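Local atomic coordinates of CELL WALL surface anchor family protein (Streptococcus pneumoniae, PDB entry 2X9Z), a protein that forms the repeating backbone subunit of the pneumococcal pilus, a surface fibre probably anchored to the cell wall and involved in adhesion. Residues 150-154 with 232-238. The protein carries 1 engineered substitution. Sequence-based numbering, arbitrary orientation.
Sequences PNKPN and ITTAGEI
The type II beta turn from Thr234 to Glu237 leads into strand 237-243 of the Cna-B-like domain, and Asn151 of the extended linker 150-154 plugs into it. Asn151 CG lies anti to the backbone N (chi1 -159°), which sends the amide into the turn. Asn151 ND2 donates to Thr234 O at 2.8 Å, nearly straight at 161°, with the acceptor in the amide plane. Glu237 N reaches Thr234 O at 3.2 Å, from the opposite face of the carbonyl plane to Asn151 ND2. Asn151 ND2 also makes a weak bond to Glu237 O at 2.9 Å. Ile232 CG2 packs against the amide, 3.5 Å from Asn151 CG. Asn151 CB rests on Ile238 CG1 at 3.9 Å. Gly236 N donates to Lys152 O at 2.8 Å. Gly236, with a positive phi of 87°, takes the third position of the turn, where glycine is favoured; its CA lies 3.4 Å from Asn154 N. Lys152 NZ forms a salt bridge with Glu59. One water joins Asn154 ND2, Ala235 O and Glu237 OE2, while Asn154 OD1 accepts from Asn156 N and Asp158 N. The buried Asn151 amide holds Thr234 O firmly and Glu237 O weakly, so it bridges the turn's two ends and fastens the linker there.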
ATOM      1  N   PRO A 150      -4.828   1.892   7.070  1.00 10.35           N
ATOM      2  CA  PRO A 150      -4.754   1.675   8.521  1.00 12.47           C
ATOM      3  C   PRO A 150      -5.972   2.223   9.259  1.00 10.37           C
ATOM      4  O   PRO A 150      -6.597   3.186   8.809  1.00 11.21           O
ATOM      5  CB  PRO A 150      -3.497   2.448   8.934  1.00 14.48           C
ATOM      6  CG  PRO A 150      -2.706   2.605   7.694  1.00 16.64           C
ATOM      7  CD  PRO A 150      -3.696   2.686   6.570  1.00 12.08           C
ATOM      8  N   ASN A 151      -6.314   1.601  10.383  1.00 12.15           N
ATOM      9  CA  ASN A 151      -7.431   2.061  11.205  1.00 13.44           C
ATOM     10  C   ASN A 151      -7.182   1.768  12.672  1.00 14.06           C
ATOM     11  O   ASN A 151      -6.459   0.833  13.016  1.00 14.18           O
ATOM     12  CB  ASN A 151      -8.737   1.392  10.768  1.00 12.77           C
ATOM     13  CG  ASN A 151      -9.988   2.158  11.212  1.00 13.19           C
ATOM     14  OD1 ASN A 151      -9.907   3.274  11.736  1.00 14.33           O
ATOM     15  ND2 ASN A 151     -11.156   1.554  10.993  1.00 13.70           N
ATOM     16  N   LYS A 152      -7.787   2.574  13.531  1.00 15.61           N
ATOM     17  CA  LYS A 152      -7.776   2.299  14.955  1.00 16.82           C
ATOM     18  C   LYS A 152      -8.914   1.346  15.289  1.00 16.84           C
ATOM     19  O   LYS A 152      -9.888   1.251  14.537  1.00 17.17           O
ATOM     20  CB  LYS A 152      -7.932   3.602  15.737  1.00 18.09           C
ATOM     21  CG  LYS A 152      -6.731   4.516  15.626  1.00 18.63           C
ATOM     22  CD  LYS A 152      -6.938   5.830  16.355  1.00 20.68           C
ATOM     23  CE  LYS A 152      -5.767   6.762  16.099  1.00 22.18           C
ATOM     24  NZ  LYS A 152      -5.961   8.097  16.720  1.00 23.56           N
ATOM     25  N   PRO A 153      -8.786   0.614  16.404  1.00 17.77           N
ATOM     26  CA  PRO A 153      -9.921  -0.161  16.906  1.00 18.51           C
ATOM     27  C   PRO A 153     -11.000   0.798  17.385  1.00 18.24           C
ATOM     28  O   PRO A 153     -10.749   2.007  17.447  1.00 19.24           O
ATOM     29  CB  PRO A 153      -9.336  -0.910  18.115  1.00 20.34           C
ATOM     30  CG  PRO A 153      -7.848  -0.771  18.003  1.00 20.11           C
ATOM     31  CD  PRO A 153      -7.612   0.516  17.286  1.00 19.07           C
ATOM     32  N   ASN A 154     -12.176   0.285  17.731  1.00 17.82           N
ATOM     33  CA  ASN A 154     -13.172   1.127  18.387  1.00 19.44           C
ATOM     34  C   ASN A 154     -12.803   1.356  19.847  1.00 20.26           C
ATOM     35  O   ASN A 154     -11.779   0.851  20.318  1.00 21.56           O
ATOM     36  CB  ASN A 154     -14.590   0.560  18.239  1.00 19.41           C
ATOM     37  CG  ASN A 154     -14.750  -0.812  18.868  1.00 20.27           C
ATOM     38  OD1 ASN A 154     -14.083  -1.150  19.842  1.00 21.23           O
ATOM     39  ND2 ASN A 154     -15.657  -1.605  18.314  1.00 22.06           N
ATOM     40  N   ILE A 232     -11.575   3.840   4.861  1.00 13.29           N
ATOM     41  CA  ILE A 232     -12.046   3.765   6.245  1.00 15.18           C
ATOM     42  C   ILE A 232     -13.202   4.730   6.473  1.00 16.97           C
ATOM     43  O   ILE A 232     -13.156   5.883   6.035  1.00 19.86           O
ATOM     44  CB  ILE A 232     -10.905   4.076   7.259  1.00 15.33           C
ATOM     45  CG1 ILE A 232      -9.735   3.113   7.059  1.00 15.41           C
ATOM     46  CG2 ILE A 232     -11.421   4.068   8.702  1.00 16.39           C
ATOM     47  CD1 ILE A 232     -10.115   1.659   7.079  1.00 14.93           C
ATOM     48  N   THR A 233     -14.240   4.249   7.152  1.00 18.40           N
ATOM     49  CA  THR A 233     -15.391   5.076   7.503  1.00 20.11           C
ATOM     50  C   THR A 233     -15.613   5.154   9.012  1.00 21.98           C
ATOM     51  O   THR A 233     -16.191   6.121   9.508  1.00 25.51           O
ATOM     52  CB  THR A 233     -16.696   4.552   6.861  1.00 22.69           C
ATOM     53  OG1 THR A 233     -16.996   3.245   7.373  1.00 23.99           O
ATOM     54  CG2 THR A 233     -16.564   4.488   5.351  1.00 24.49           C
ATOM     55  N   THR A 234     -15.142   4.141   9.737  1.00 19.47           N
ATOM     56  CA  THR A 234     -15.483   3.975  11.147  1.00 21.91           C
ATOM     57  C   THR A 234     -14.340   3.332  11.925  1.00 19.85           C
ATOM     58  O   THR A 234     -13.800   2.318  11.500  1.00 16.73           O
ATOM     59  CB  THR A 234     -16.707   3.044  11.283  1.00 28.46           C
ATOM     60  OG1 THR A 234     -17.802   3.561  10.513  1.00 35.52           O
ATOM     61  CG2 THR A 234     -17.117   2.888  12.740  1.00 25.93           C
ATOM     62  N   ALA A 235     -13.974   3.905  13.066  1.00 19.73           N
ATOM     63  CA  ALA A 235     -13.033   3.230  13.956  1.00 19.88           C
ATOM     64  C   ALA A 235     -13.559   1.832  14.275  1.00 19.50           C
ATOM     65  O   ALA A 235     -14.748   1.650  14.525  1.00 20.23           O
ATOM     66  CB  ALA A 235     -12.832   4.033  15.233  1.00 22.93           C
ATOM     67  N   GLY A 236     -12.677   0.842  14.232  1.00 15.85           N
ATOM     68  CA  GLY A 236     -13.060  -0.522  14.558  1.00 15.77           C
ATOM     69  C   GLY A 236     -13.617  -1.349  13.409  1.00 14.49           C
ATOM     70  O   GLY A 236     -14.022  -2.484  13.629  1.00 15.10           O
ATOM     71  N   GLU A 237     -13.633  -0.800  12.192  1.00 13.60           N
ATOM     72  CA  GLU A 237     -14.118  -1.532  11.013  1.00 13.84           C
ATOM     73  C   GLU A 237     -13.163  -1.390   9.828  1.00 11.31           C
ATOM     74  O   GLU A 237     -12.755  -0.282   9.475  1.00 11.74           O
ATOM     75  CB  GLU A 237     -15.512  -1.048  10.583  1.00 16.88           C
ATOM     76  CG  GLU A 237     -16.569  -0.971  11.686  1.00 20.38           C
ATOM     77  CD  GLU A 237     -17.057  -2.332  12.182  1.00 25.73           C
ATOM     78  OE1 GLU A 237     -16.937  -3.339  11.448  1.00 25.77           O
ATOM     79  OE2 GLU A 237     -17.580  -2.390  13.316  1.00 30.08           O
ATOM     80  N   ILE A 238     -12.824  -2.517   9.213  1.00 11.66           N
ATOM     81  CA  ILE A 238     -12.046  -2.545   7.976  1.00 10.90           C
ATOM     82  C   ILE A 238     -12.751  -3.490   7.011  1.00 11.11           C
ATOM     83  O   ILE A 238     -13.159  -4.585   7.415  1.00 11.69           O
ATOM     84  CB  ILE A 238     -10.603  -3.026   8.233  1.00 10.87           C
ATOM     85  CG1 ILE A 238      -9.773  -1.901   8.857  1.00 13.28           C
ATOM     86  CG2 ILE A 238      -9.938  -3.552   6.955  1.00 11.88           C
ATOM     87  CD1 ILE A 238      -8.377  -2.317   9.254  1.00 14.42           C
TER
HETATM   88  O   HOH W   1     -16.572  -0.591  15.528  1.00 25.69           O